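Local coordinates for protein CAS6A (Thermus thermophilus, PDB 4C97) that probably acts as a Cas6-family endoribonuclease that processes CRISPR RNA for antiviral defence, at residues 62-66 against 221-225; 5-11 against 104-110; 161-167 against 210-214; 142-147 against 199-203. The protein carries 1 engineered substitution. All blocks are in the same frame, centred on the assembly; numbering follows the deposited sequence.

The chain builds two ferredoxin-like (beta-alpha-beta-beta-alpha-beta) halves in succession. Contact 2 pairs strands 6-15 and 91-109 within the antiparallel sheet of the first half. Contact 1, centred about 7 Å away, joins the next strand of that sheet, 58-65, to the end of helix 209-225 from the second half; the two touch directly, for instance through Leu66 and Tyr110. Contact 3 uses the same helix nearer its start, with its centre about 21 Å from that of contact 1, while contact 4 sets helix 144-158 on strand 199-203, about 17 Å centre to centre from contact 3. Along the chain contact 2 closes before contacts 3 and 4 open, whereas contact 1 spans both and ties the halves together.

Contact 1: residues 62-66 against 221-225; sequences RVSLL and FAFYS
Strand 62-65 runs extended into Leu66, where psi falls to -2°, and meets the last turn of a helix at 221-225; the closest alpha carbons are Ser64 and Tyr224, 5.7 Å apart. Carbonyls at a helix C-terminus run short of backbone donors, and here side chains supply them. The long arm of Arg62, chi1 near 100°, gives Phe223 O a two-pronged bond, from NH1 at 2.9 Å and NH2 at 2.8 Å, while its NE goes to Trp104 O. Ser64, chi1 m, donates OG to Tyr224 O at 2.8 Å, a short hydroxyl suiting the tight gap. A water lies 3.0 Å from Ala222 O and bonds weakly to Arg62 NH1 at 3.3 Å. In a cation-pi contact Arg62 CZ lies 4.7 Å from the Phe223 ring centroid. Leu66 O accepts from Tyr110 OH, while apolar Leu66 CD2 fills the space 3.8 Å from Tyr224 CB. This is an interdomain seam: Leu7 of strand 6-15 touches Phe221 and Tyr224, and Leu151 and Leu155 of helix 144-158 pack against the helix too.

Contact 2: residues 5-11 against 104-110; sequences MVLAALV and WAGVSTY. With SO4 (sulfate ion), chain D.
Trp104 turns its indole away from residues 5-11 and donates NE1 to O1 of a sulfate ion at 2.7 Å; Arg125 and Arg237 also bind this ion, which probably came from the crystallisation liquor. Beyond it, strands 6-11 and 106-109 run antiparallel, their axes 4.6 Å apart at 165°. Leu7-Ser108 and Ala9-Gly106 are hydrogen-bonded pairs: Leu7 N to Ser108 O and Ser108 N to Leu7 O are both 2.9 Å, Ala9 N to Gly106 O is 2.7 Å and Gly106 N to Ala9 O 2.9 Å. Val6-Thr109 and Ala8-Val107 are non-hydrogen-bonded pairs. These strands are the first and last of the N-terminal ferredoxin-like fold, adjacent in its sheet. Val6 and Ala8 meet helix 68-79 on one face, the small Ala8 admitting Tyr71; Leu7 meets helix 209-225 on the other. Thr109 ends the strand, which its beta-branch suits, and N-caps the next helix through a weak hydrogen bond from Arg112 N to OG1; Tyr110 N reaches Met5 O at 2.8 Å. The Tyr110 ring, chi1 m, takes Leu7 CD1 over its face, 4.3 Å from the centroid, and an oblique Met-aromatic contact, Met5 SD 5.4 Å from the centroid, while its OH bonds to Leu66 O.

Contact 3: residues 161-167 against 210-214; sequences LKAPEGV and EEALW
Trp214, with chi1 near -88° and chi2 near 91°, lays its indole against the extended residues 161-164, just before helix 165-174. Ala163 CB sits almost exactly above the six-membered ring, 3.7 Å from its centroid and 4° off the normal, a CH-pi contact that a bare methyl permits at this range. Leu161, in the t,p rotamer, brings CG to 3.9 Å from Trp214 CZ2, and Leu161 O lies at the ring edge, 3.6 Å from Trp214 CH2. Val167, chi1 t, places CG1 3.8 Å from Trp214 CG and CG2 4.1 Å from Glu211 CG; Val167 CA is 5.6 Å from Glu211 CA. Helix 209-225 is the second helix of the C-terminal ferredoxin-like fold, and helix 165-174 an extra one after helix 144-158, whose Leu152 and Leu155 also touch the indole. Pro164 occupies the N-cap position, its ring restricting phi to a suitable -55°. Glu210 stretches out in t,t along the exposed margin, OE2 3.5 Å from Pro164 CG and OE1 3.7 Å from Val167 CG2. Glu211, m,t, carries its carboxylate toward the start of helix 165-174, where OE1 forms a salt bridge with Arg174.

Contact 4: residues 142-147 against 199-203; sequences PEPRLV and RVVYH
At the apolar centre the Tyr202 ring, chi1 m and chi2 near -83°, extends from strand 199-203 toward the first turn of helix 144-158. Pro144 CG lies 3.8 Å from Tyr202 CD1, and Val147, one turn further on with chi1 t, brings CG2 to 4.2 Å from Tyr202 CZ. Beside them Pro142 CG meets Val200 CG2 at 3.8 Å. Leu124, touching Val147, and Phe126, touching Val200 and Tyr202, extend the apolar floor from neighbouring strand 121-127. Val200 and Tyr202, two residues apart on an extended strand, both point toward the helix; the compact valine packs against the proline ring, while the long tyrosine spans the gap, the alpha carbons of Pro144 and Tyr202 being 6.9 Å apart. Tyr202 OH donates to Pro142 O at 2.7 Å, so a buried hydroxyl and a carbonyl ahead of the helix satisfy each other. Glu143 holds the N-cap position, and its O accepts Val147 N at 3.0 Å. Pro144 suits the first turn, where the missing amide hydrogen costs nothing. At the outer edge Glu143 OE1 forms a salt bridge with Arg145 NE, 2.8 Å apart, and Glu143 OE2 bonds to the hydroxyl of Tyr139. The arrangement is typical of a helix packed on the antiparallel sheet of a ferredoxin-like fold, here the C-terminal one of a Cas6 protein.

Contact 1: residues 62-66 against 221-225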
loop_
_atom_site.group_PDB
_atom_site.type_symbol
_atom_site.label_atom_id
_atom_site.label_comp_id
_atom_site.label_asym_id
_atom_site.label_seq_id
_atom_site.Cartn_x
_atom_site.Cartn_y
_atom_site.Cartn_z
ATOM N N ARG A 62 4.233 7.056 6.658
ATOM C CA ARG A 62 3.264 6.048 7.056
ATOM C C ARG A 62 3.861 4.652 7.078
ATOM O O ARG A 62 4.712 4.289 6.251
ATOM C CB ARG A 62 1.983 6.115 6.200
ATOM C CG ARG A 62 1.887 5.115 5.110
ATOM C CD ARG A 62 0.742 5.450 4.147
ATOM N NE ARG A 62 -0.578 4.913 4.467
ATOM C CZ ARG A 62 -1.198 3.945 3.782
ATOM N NH1 ARG A 62 -0.592 3.327 2.767
ATOM N NH2 ARG A 62 -2.431 3.583 4.112
ATOM N N VAL A 63 3.422 3.894 8.083
ATOM C CA VAL A 63 3.886 2.541 8.296
ATOM C C VAL A 63 2.680 1.627 8.276
ATOM O O VAL A 63 1.781 1.774 9.112
ATOM C CB VAL A 63 4.600 2.420 9.647
ATOM C CG1 VAL A 63 5.051 0.982 9.908
ATOM C CG2 VAL A 63 5.772 3.361 9.704
ATOM N N SER A 64 2.655 0.704 7.309
ATOM C CA SER A 64 1.617 -0.314 7.226
ATOM C C SER A 64 2.121 -1.597 7.784
ATOM O O SER A 64 3.197 -2.060 7.413
ATOM C CB SER A 64 1.203 -0.643 5.786
ATOM O OG SER A 64 0.683 0.465 5.117
ATOM N N LEU A 65 1.274 -2.190 8.613
ATOM C CA LEU A 65 1.562 -3.422 9.326
ATOM C C LEU A 65 0.467 -4.404 8.982
ATOM O O LEU A 65 -0.721 -4.150 9.248
ATOM C CB LEU A 65 1.615 -3.161 10.826
ATOM C CG LEU A 65 2.557 -2.014 11.214
ATOM C CD1 LEU A 65 2.414 -1.637 12.683
ATOM C CD2 LEU A 65 4.010 -2.400 10.877
ATOM N N LEU A 66 0.870 -5.509 8.359
ATOM C CA LEU A 66 -0.077 -6.425 7.711
ATOM C C LEU A 66 -0.376 -7.695 8.504
ATOM O O LEU A 66 -1.216 -8.514 8.096
ATOM C CB LEU A 66 0.427 -6.794 6.303
ATOM C CG LEU A 66 0.733 -5.597 5.411
ATOM C CD1 LEU A 66 1.228 -6.098 4.073
ATOM C CD2 LEU A 66 -0.468 -4.668 5.223
ATOM N N PHE A 221 -7.697 -3.871 0.441
ATOM C CA PHE A 221 -6.372 -4.249 0.925
ATOM C C PHE A 221 -5.281 -3.331 0.399
ATOM O O PHE A 221 -4.284 -3.056 1.100
ATOM C CB PHE A 221 -6.112 -5.687 0.508
ATOM C CG PHE A 221 -4.845 -6.265 1.013
ATOM C CD1 PHE A 221 -4.600 -6.387 2.372
ATOM C CD2 PHE A 221 -3.884 -6.746 0.126
ATOM C CE1 PHE A 221 -3.437 -6.964 2.833
ATOM C CE2 PHE A 221 -2.721 -7.307 0.599
ATOM C CZ PHE A 221 -2.508 -7.427 1.954
ATOM N N ALA A 222 -5.455 -2.871 -0.853
ATOM C CA ALA A 222 -4.472 -1.957 -1.449
ATOM C C ALA A 222 -4.045 -0.763 -0.558
ATOM O O ALA A 222 -2.860 -0.383 -0.524
ATOM C CB ALA A 222 -4.969 -1.476 -2.802
ATOM N N PHE A 223 -4.994 -0.202 0.177
ATOM C CA PHE A 223 -4.741 0.909 1.088
ATOM C C PHE A 223 -3.606 0.564 2.054
ATOM O O PHE A 223 -2.796 1.418 2.423
ATOM C CB PHE A 223 -6.016 1.189 1.893
ATOM C CG PHE A 223 -5.891 2.306 2.890
ATOM C CD1 PHE A 223 -6.000 3.627 2.498
ATOM C CD2 PHE A 223 -5.705 2.035 4.241
ATOM C CE1 PHE A 223 -5.908 4.644 3.405
ATOM C CE2 PHE A 223 -5.611 3.051 5.152
ATOM C CZ PHE A 223 -5.728 4.362 4.752
ATOM N N TYR A 224 -3.595 -0.687 2.501
ATOM C CA TYR A 224 -2.611 -1.165 3.474
ATOM C C TYR A 224 -1.356 -1.697 2.795
ATOM O O TYR A 224 -0.242 -1.379 3.219
ATOM C CB TYR A 224 -3.228 -2.240 4.375
ATOM C CG TYR A 224 -4.385 -1.690 5.163
ATOM C CD1 TYR A 224 -4.165 -0.937 6.312
ATOM C CD2 TYR A 224 -5.690 -1.889 4.752
ATOM C CE1 TYR A 224 -5.198 -0.399 7.022
ATOM C CE2 TYR A 224 -6.748 -1.360 5.475
ATOM C CZ TYR A 224 -6.495 -0.620 6.608
ATOM O OH TYR A 224 -7.526 -0.072 7.321
ATOM N N SER A 225 -1.528 -2.523 1.762
ATOM C CA SER A 225 -0.375 -3.219 1.185
ATOM C C SER A 225 0.418 -2.386 0.176
ATOM O O SER A 225 1.640 -2.544 0.018
ATOM C CB SER A 225 -0.818 -4.499 0.486
ATOM O OG SER A 225 -1.695 -4.191 -0.568
HETATM O O HOH W 1 -0.991 1.916 -0.207
#

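Contact 2: residues 5-11 against 104-110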
loop_
_atom_site.group_PDB
_atom_site.type_symbol
_atom_site.label_atom_id
_atom_site.label_comp_id
_atom_site.label_asym_id
_atom_site.label_seq_id
_atom_site.Cartn_x
_atom_site.Cartn_y
_atom_site.Cartn_z
ATOM N N MET A 5 -6.944 -10.614 13.570
ATOM C CA MET A 5 -6.743 -10.401 12.150
ATOM C C MET A 5 -6.642 -8.934 11.763
ATOM O O MET A 5 -7.157 -8.516 10.742
ATOM C CB MET A 5 -7.845 -11.120 11.427
ATOM C CG MET A 5 -7.352 -11.738 10.177
ATOM S SD MET A 5 -8.576 -12.781 9.401
ATOM C CE MET A 5 -9.003 -13.817 10.747
ATOM N N VAL A 6 -5.913 -8.173 12.568
ATOM C CA VAL A 6 -5.736 -6.741 12.361
ATOM C C VAL A 6 -4.765 -6.425 11.237
ATOM O O VAL A 6 -3.779 -7.126 11.014
ATOM C CB VAL A 6 -5.195 -6.075 13.656
ATOM C CG1 VAL A 6 -3.825 -6.584 13.989
ATOM C CG2 VAL A 6 -5.145 -4.596 13.547
ATOM N N LEU A 7 -5.064 -5.356 10.514
ATOM C CA LEU A 7 -4.022 -4.712 9.742
ATOM C C LEU A 7 -4.184 -3.225 9.923
ATOM O O LEU A 7 -5.273 -2.745 10.278
ATOM C CB LEU A 7 -4.017 -5.164 8.280
ATOM C CG LEU A 7 -5.167 -4.788 7.366
ATOM C CD1 LEU A 7 -4.813 -5.227 5.950
ATOM C CD2 LEU A 7 -6.490 -5.392 7.772
ATOM N N ALA A 8 -3.084 -2.495 9.755
ATOM C CA ALA A 8 -3.087 -1.092 10.130
ATOM C C ALA A 8 -2.112 -0.272 9.306
ATOM O O ALA A 8 -1.109 -0.792 8.816
ATOM C CB ALA A 8 -2.739 -0.962 11.594
ATOM N N ALA A 9 -2.446 1.003 9.141
ATOM C CA ALA A 9 -1.545 1.988 8.553
ATOM C C ALA A 9 -1.547 3.159 9.498
ATOM O O ALA A 9 -2.565 3.845 9.680
ATOM C CB ALA A 9 -2.034 2.413 7.174
ATOM N N LEU A 10 -0.395 3.367 10.133
ATOM C CA LEU A 10 -0.228 4.485 11.029
ATOM C C LEU A 10 0.534 5.600 10.344
ATOM O O LEU A 10 1.550 5.354 9.668
ATOM C CB LEU A 10 0.535 4.039 12.267
ATOM C CG LEU A 10 -0.262 3.241 13.296
ATOM C CD1 LEU A 10 -0.704 1.900 12.761
ATOM C CD2 LEU A 10 0.598 3.048 14.545
ATOM N N VAL A 11 0.053 6.822 10.534
ATOM C CA VAL A 11 0.664 7.997 9.932
ATOM C C VAL A 11 1.447 8.809 10.956
ATOM O O VAL A 11 0.928 9.142 12.026
ATOM C CB VAL A 11 -0.377 8.898 9.264
ATOM C CG1 VAL A 11 0.244 10.227 8.834
ATOM C CG2 VAL A 11 -0.987 8.197 8.022
ATOM N N TRP A 104 -4.599 8.823 5.020
ATOM C CA TRP A 104 -3.783 7.641 4.814
ATOM C C TRP A 104 -3.563 6.800 6.068
ATOM O O TRP A 104 -2.757 5.886 6.051
ATOM C CB TRP A 104 -2.459 8.046 4.160
ATOM C CG TRP A 104 -2.683 8.453 2.727
ATOM C CD1 TRP A 104 -2.805 9.719 2.239
ATOM C CD2 TRP A 104 -2.847 7.570 1.617
ATOM N NE1 TRP A 104 -3.026 9.680 0.880
ATOM C CE2 TRP A 104 -3.041 8.375 0.469
ATOM C CE3 TRP A 104 -2.841 6.190 1.462
ATOM C CZ2 TRP A 104 -3.245 7.832 -0.802
ATOM C CZ3 TRP A 104 -3.040 5.653 0.191
ATOM C CH2 TRP A 104 -3.217 6.475 -0.916
ATOM N N ALA A 105 -4.309 7.103 7.132
ATOM C CA ALA A 105 -4.269 6.326 8.364
ATOM C C ALA A 105 -5.502 5.424 8.441
ATOM O O ALA A 105 -6.587 5.823 8.050
ATOM C CB ALA A 105 -4.258 7.250 9.552
ATOM N N GLY A 106 -5.346 4.227 8.969
ATOM C CA GLY A 106 -6.498 3.398 9.252
ATOM C C GLY A 106 -6.129 2.116 9.939
ATOM O O GLY A 106 -4.985 1.702 9.899
ATOM N N VAL A 107 -7.095 1.507 10.616
ATOM C CA VAL A 107 -6.906 0.206 11.227
ATOM C C VAL A 107 -8.160 -0.583 10.922
ATOM O O VAL A 107 -9.269 -0.046 11.025
ATOM C CB VAL A 107 -6.726 0.280 12.743
ATOM C CG1 VAL A 107 -6.418 -1.097 13.294
ATOM C CG2 VAL A 107 -5.638 1.240 13.101
ATOM N N SER A 108 -7.986 -1.839 10.536
ATOM C CA SER A 108 -9.110 -2.692 10.177
ATOM C C SER A 108 -8.778 -4.147 10.461
ATOM O O SER A 108 -7.783 -4.462 11.150
ATOM C CB SER A 108 -9.491 -2.503 8.705
ATOM O OG SER A 108 -10.792 -3.024 8.463
ATOM N N THR A 109 -9.601 -5.045 9.928
ATOM C CA THR A 109 -9.359 -6.466 10.095
ATOM C C THR A 109 -9.545 -7.136 8.752
ATOM O O THR A 109 -10.238 -6.611 7.858
ATOM C CB THR A 109 -10.331 -7.122 11.089
ATOM O OG1 THR A 109 -11.646 -7.039 10.554
ATOM C CG2 THR A 109 -10.276 -6.458 12.467
ATOM N N TYR A 110 -8.954 -8.316 8.595
ATOM C CA TYR A 110 -9.062 -8.999 7.313
ATOM C C TYR A 110 -10.506 -9.334 6.952
ATOM O O TYR A 110 -10.903 -9.121 5.809
ATOM C CB TYR A 110 -8.142 -10.223 7.213
ATOM C CG TYR A 110 -6.707 -9.811 6.915
ATOM C CD1 TYR A 110 -5.796 -9.513 7.934
ATOM C CD2 TYR A 110 -6.284 -9.697 5.619
ATOM C CE1 TYR A 110 -4.499 -9.130 7.641
ATOM C CE2 TYR A 110 -4.983 -9.304 5.315
ATOM C CZ TYR A 110 -4.113 -9.013 6.327
ATOM O OH TYR A 110 -2.841 -8.616 6.002
HETATM S S SO4 D . -1.351 12.290 -1.706
HETATM O O1 SO4 D . -2.139 11.186 -1.179
HETATM O O2 SO4 D . -1.454 12.258 -3.166
HETATM O O3 SO4 D . -1.888 13.551 -1.210
HETATM O O4 SO4 D . 0.063 12.225 -1.357
#

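Contact 3: residues 161-167 against 210-214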
loop_
_atom_site.group_PDB
_atom_site.type_symbol
_atom_site.label_atom_id
_atom_site.label_comp_id
_atom_site.label_asym_id
_atom_site.label_seq_id
_atom_site.Cartn_x
_atom_site.Cartn_y
_atom_site.Cartn_z
ATOM N N LEU A 161 -7.418 -16.256 4.201
ATOM C CA LEU A 161 -8.193 -16.905 3.148
ATOM C C LEU A 161 -7.486 -16.832 1.809
ATOM O O LEU A 161 -6.932 -15.805 1.454
ATOM C CB LEU A 161 -9.532 -16.175 3.032
ATOM C CG LEU A 161 -10.685 -16.818 2.271
ATOM C CD1 LEU A 161 -11.025 -18.185 2.832
ATOM C CD2 LEU A 161 -11.894 -15.888 2.353
ATOM N N LYS A 162 -7.518 -17.928 1.067
ATOM C CA LYS A 162 -6.987 -17.943 -0.284
ATOM C C LYS A 162 -8.127 -18.006 -1.275
ATOM O O LYS A 162 -9.174 -18.587 -0.997
ATOM C CB LYS A 162 -6.064 -19.135 -0.469
ATOM C CG LYS A 162 -4.825 -18.960 0.350
ATOM C CD LYS A 162 -3.830 -20.035 0.148
ATOM C CE LYS A 162 -2.627 -19.763 1.009
ATOM N NZ LYS A 162 -1.480 -20.590 0.596
ATOM N N ALA A 163 -7.916 -17.426 -2.446
ATOM C CA ALA A 163 -8.959 -17.430 -3.461
ATOM C C ALA A 163 -9.013 -18.773 -4.170
ATOM O O ALA A 163 -7.977 -19.360 -4.503
ATOM C CB ALA A 163 -8.725 -16.334 -4.467
ATOM N N PRO A 164 -10.226 -19.261 -4.437
ATOM C CA PRO A 164 -10.332 -20.437 -5.301
ATOM C C PRO A 164 -9.623 -20.168 -6.626
ATOM O O PRO A 164 -9.606 -19.035 -7.097
ATOM C CB PRO A 164 -11.839 -20.589 -5.507
ATOM C CG PRO A 164 -12.424 -19.996 -4.259
ATOM C CD PRO A 164 -11.535 -18.824 -3.932
ATOM N N GLU A 165 -9.041 -21.204 -7.212
ATOM C CA GLU A 165 -8.224 -21.023 -8.409
ATOM C C GLU A 165 -8.997 -20.359 -9.553
ATOM O O GLU A 165 -8.466 -19.504 -10.255
ATOM C CB GLU A 165 -7.619 -22.372 -8.833
ATOM C CG GLU A 165 -6.489 -22.247 -9.849
ATOM C CD GLU A 165 -5.244 -21.606 -9.282
ATOM O OE1 GLU A 165 -5.085 -21.609 -8.051
ATOM O OE2 GLU A 165 -4.410 -21.088 -10.068
ATOM N N GLY A 166 -10.259 -20.742 -9.732
ATOM C CA GLY A 166 -11.104 -20.118 -10.740
ATOM C C GLY A 166 -11.352 -18.629 -10.519
ATOM O O GLY A 166 -11.509 -17.868 -11.494
ATOM N N VAL A 167 -11.430 -18.218 -9.243
ATOM C CA VAL A 167 -11.570 -16.796 -8.889
ATOM C C VAL A 167 -10.300 -16.039 -9.255
ATOM O O VAL A 167 -10.340 -14.977 -9.884
ATOM C CB VAL A 167 -11.897 -16.595 -7.377
ATOM C CG1 VAL A 167 -11.815 -15.113 -6.980
ATOM C CG2 VAL A 167 -13.259 -17.160 -7.074
ATOM N N GLU A 210 -18.956 -13.956 -5.855
ATOM C CA GLU A 210 -17.712 -14.267 -5.160
ATOM C C GLU A 210 -16.516 -13.510 -5.776
ATOM O O GLU A 210 -15.686 -12.899 -5.083
ATOM C CB GLU A 210 -17.469 -15.776 -5.186
ATOM C CG GLU A 210 -16.203 -16.210 -4.485
ATOM C CD GLU A 210 -15.965 -17.717 -4.543
ATOM O OE1 GLU A 210 -16.367 -18.345 -5.542
ATOM O OE2 GLU A 210 -15.366 -18.264 -3.581
ATOM N N GLU A 211 -16.440 -13.544 -7.099
ATOM C CA GLU A 211 -15.374 -12.832 -7.807
ATOM C C GLU A 211 -15.400 -11.322 -7.559
ATOM O O GLU A 211 -14.353 -10.685 -7.351
ATOM C CB GLU A 211 -15.477 -13.121 -9.302
ATOM C CG GLU A 211 -15.035 -14.556 -9.677
ATOM C CD GLU A 211 -15.453 -14.979 -11.080
ATOM O OE1 GLU A 211 -16.052 -14.154 -11.804
ATOM O OE2 GLU A 211 -15.190 -16.149 -11.455
ATOM N N ALA A 212 -16.604 -10.745 -7.618
ATOM C CA ALA A 212 -16.772 -9.310 -7.403
ATOM C C ALA A 212 -16.433 -8.936 -5.946
ATOM O O ALA A 212 -15.866 -7.870 -5.665
ATOM C CB ALA A 212 -18.219 -8.897 -7.764
ATOM N N LEU A 213 -16.770 -9.828 -5.018
ATOM C CA LEU A 213 -16.356 -9.611 -3.632
ATOM C C LEU A 213 -14.821 -9.613 -3.461
ATOM O O LEU A 213 -14.252 -8.719 -2.804
ATOM C CB LEU A 213 -16.976 -10.639 -2.700
ATOM C CG LEU A 213 -16.831 -10.245 -1.248
ATOM C CD1 LEU A 213 -17.659 -9.007 -0.932
ATOM C CD2 LEU A 213 -17.215 -11.420 -0.344
ATOM N N TRP A 214 -14.161 -10.624 -4.030
ATOM C CA TRP A 214 -12.713 -10.654 -4.004
ATOM C C TRP A 214 -12.112 -9.403 -4.657
ATOM O O TRP A 214 -11.161 -8.820 -4.139
ATOM C CB TRP A 214 -12.201 -11.926 -4.690
ATOM C CG TRP A 214 -12.103 -13.079 -3.735
ATOM C CD1 TRP A 214 -13.064 -14.015 -3.463
ATOM C CD2 TRP A 214 -10.987 -13.396 -2.884
ATOM N NE1 TRP A 214 -12.611 -14.900 -2.508
ATOM C CE2 TRP A 214 -11.339 -14.536 -2.132
ATOM C CE3 TRP A 214 -9.727 -12.813 -2.691
ATOM C CZ2 TRP A 214 -10.482 -15.117 -1.216
ATOM C CZ3 TRP A 214 -8.871 -13.394 -1.780
ATOM C CH2 TRP A 214 -9.250 -14.533 -1.054
#

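Contact 4: residues 142-147 against 199-203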
loop_
_atom_site.group_PDB
_atom_site.type_symbol
_atom_site.label_atom_id
_atom_site.label_comp_id
_atom_site.label_asym_id
_atom_site.label_seq_id
_atom_site.Cartn_x
_atom_site.Cartn_y
_atom_site.Cartn_z
ATOM N N PRO A 142 0.237 -0.261 -15.298
ATOM C CA PRO A 142 -0.640 -0.909 -14.311
ATOM C C PRO A 142 -1.672 -1.866 -14.930
ATOM O O PRO A 142 -2.896 -1.691 -14.804
ATOM C CB PRO A 142 -1.260 0.277 -13.592
ATOM C CG PRO A 142 -1.358 1.332 -14.640
ATOM C CD PRO A 142 -0.137 1.146 -15.525
ATOM N N GLU A 143 -1.158 -2.905 -15.570
ATOM C CA GLU A 143 -1.982 -3.924 -16.196
ATOM C C GLU A 143 -2.821 -4.615 -15.125
ATOM O O GLU A 143 -2.312 -4.869 -14.027
ATOM C CB GLU A 143 -1.126 -4.988 -16.879
ATOM C CG GLU A 143 -0.202 -4.475 -17.968
ATOM C CD GLU A 143 0.615 -5.586 -18.628
ATOM O OE1 GLU A 143 0.484 -6.761 -18.236
ATOM O OE2 GLU A 143 1.417 -5.288 -19.535
ATOM N N PRO A 144 -4.078 -4.968 -15.451
ATOM C CA PRO A 144 -4.869 -5.702 -14.446
ATOM C C PRO A 144 -4.142 -6.915 -13.835
ATOM O O PRO A 144 -4.153 -7.095 -12.608
ATOM C CB PRO A 144 -6.110 -6.154 -15.224
ATOM C CG PRO A 144 -6.258 -5.129 -16.341
ATOM C CD PRO A 144 -4.856 -4.674 -16.680
ATOM N N ARG A 145 -3.521 -7.759 -14.659
ATOM C CA ARG A 145 -2.940 -8.985 -14.107
ATOM C C ARG A 145 -1.799 -8.676 -13.115
ATOM O O ARG A 145 -1.625 -9.362 -12.088
ATOM C CB ARG A 145 -2.465 -9.903 -15.224
ATOM C CG ARG A 145 -1.381 -9.293 -16.037
ATOM C CD ARG A 145 -1.035 -10.132 -17.242
ATOM N NE ARG A 145 0.133 -9.536 -17.889
ATOM C CZ ARG A 145 1.401 -9.805 -17.573
ATOM N NH1 ARG A 145 1.711 -10.696 -16.630
ATOM N NH2 ARG A 145 2.372 -9.177 -18.215
ATOM N N LEU A 146 -1.061 -7.608 -13.396
ATOM C CA LEU A 146 0.062 -7.229 -12.540
ATOM C C LEU A 146 -0.410 -6.655 -11.191
ATOM O O LEU A 146 0.080 -7.066 -10.117
ATOM C CB LEU A 146 0.965 -6.230 -13.251
ATOM C CG LEU A 146 1.713 -6.785 -14.462
ATOM C CD1 LEU A 146 2.527 -5.731 -15.144
ATOM C CD2 LEU A 146 2.618 -7.967 -14.077
ATOM N N VAL A 147 -1.313 -5.679 -11.276
ATOM C CA VAL A 147 -1.870 -5.014 -10.110
ATOM C C VAL A 147 -2.579 -6.023 -9.211
ATOM O O VAL A 147 -2.295 -6.133 -7.960
ATOM C CB VAL A 147 -2.863 -3.887 -10.561
ATOM C CG1 VAL A 147 -3.671 -3.333 -9.377
ATOM C CG2 VAL A 147 -2.108 -2.789 -11.250
ATOM N N ARG A 199 -4.966 7.320 -12.088
ATOM C CA ARG A 199 -6.170 6.588 -11.744
ATOM C C ARG A 199 -6.487 5.578 -12.827
ATOM O O ARG A 199 -6.459 5.911 -14.025
ATOM C CB ARG A 199 -7.336 7.565 -11.597
ATOM C CG ARG A 199 -8.667 6.947 -11.268
ATOM C CD ARG A 199 -9.684 8.071 -11.055
ATOM N NE ARG A 199 -10.957 7.614 -10.510
ATOM C CZ ARG A 199 -11.936 7.107 -11.241
ATOM N NH1 ARG A 199 -11.780 6.976 -12.547
ATOM N NH2 ARG A 199 -13.069 6.725 -10.665
ATOM N N VAL A 200 -6.793 4.353 -12.408
ATOM C CA VAL A 200 -7.235 3.335 -13.357
ATOM C C VAL A 200 -8.533 2.717 -12.837
ATOM O O VAL A 200 -8.643 2.419 -11.654
ATOM C CB VAL A 200 -6.170 2.231 -13.538
ATOM C CG1 VAL A 200 -6.643 1.243 -14.591
ATOM C CG2 VAL A 200 -4.822 2.827 -13.945
ATOM N N VAL A 201 -9.515 2.540 -13.728
ATOM C CA VAL A 201 -10.717 1.798 -13.362
ATOM C C VAL A 201 -10.694 0.433 -14.058
ATOM O O VAL A 201 -10.715 0.341 -15.278
ATOM C CB VAL A 201 -11.988 2.570 -13.707
ATOM C CG1 VAL A 201 -13.210 1.802 -13.215
ATOM C CG2 VAL A 201 -11.952 3.969 -13.092
ATOM N N TYR A 202 -10.649 -0.603 -13.233
ATOM C CA TYR A 202 -10.676 -2.005 -13.639
ATOM C C TYR A 202 -12.097 -2.507 -13.639
ATOM O O TYR A 202 -12.931 -2.054 -12.850
ATOM C CB TYR A 202 -9.819 -2.858 -12.685
ATOM C CG TYR A 202 -8.390 -2.372 -12.679
ATOM C CD1 TYR A 202 -7.497 -2.783 -13.658
ATOM C CD2 TYR A 202 -7.956 -1.458 -11.730
ATOM C CE1 TYR A 202 -6.205 -2.311 -13.683
ATOM C CE2 TYR A 202 -6.658 -0.979 -11.737
ATOM C CZ TYR A 202 -5.790 -1.412 -12.727
ATOM O OH TYR A 202 -4.514 -0.935 -12.790
ATOM N N HIS A 203 -12.378 -3.437 -14.544
ATOM C CA HIS A 203 -13.712 -3.970 -14.670
ATOM C C HIS A 203 -13.618 -5.443 -14.998
ATOM O O HIS A 203 -12.884 -5.825 -15.920
ATOM C CB HIS A 203 -14.450 -3.245 -15.770
ATOM C CG HIS A 203 -15.760 -3.866 -16.101
ATOM N ND1 HIS A 203 -16.841 -3.791 -15.255
ATOM C CD2 HIS A 203 -16.163 -4.584 -17.172
ATOM C CE1 HIS A 203 -17.864 -4.432 -15.793
ATOM N NE2 HIS A 203 -17.475 -4.927 -16.958
#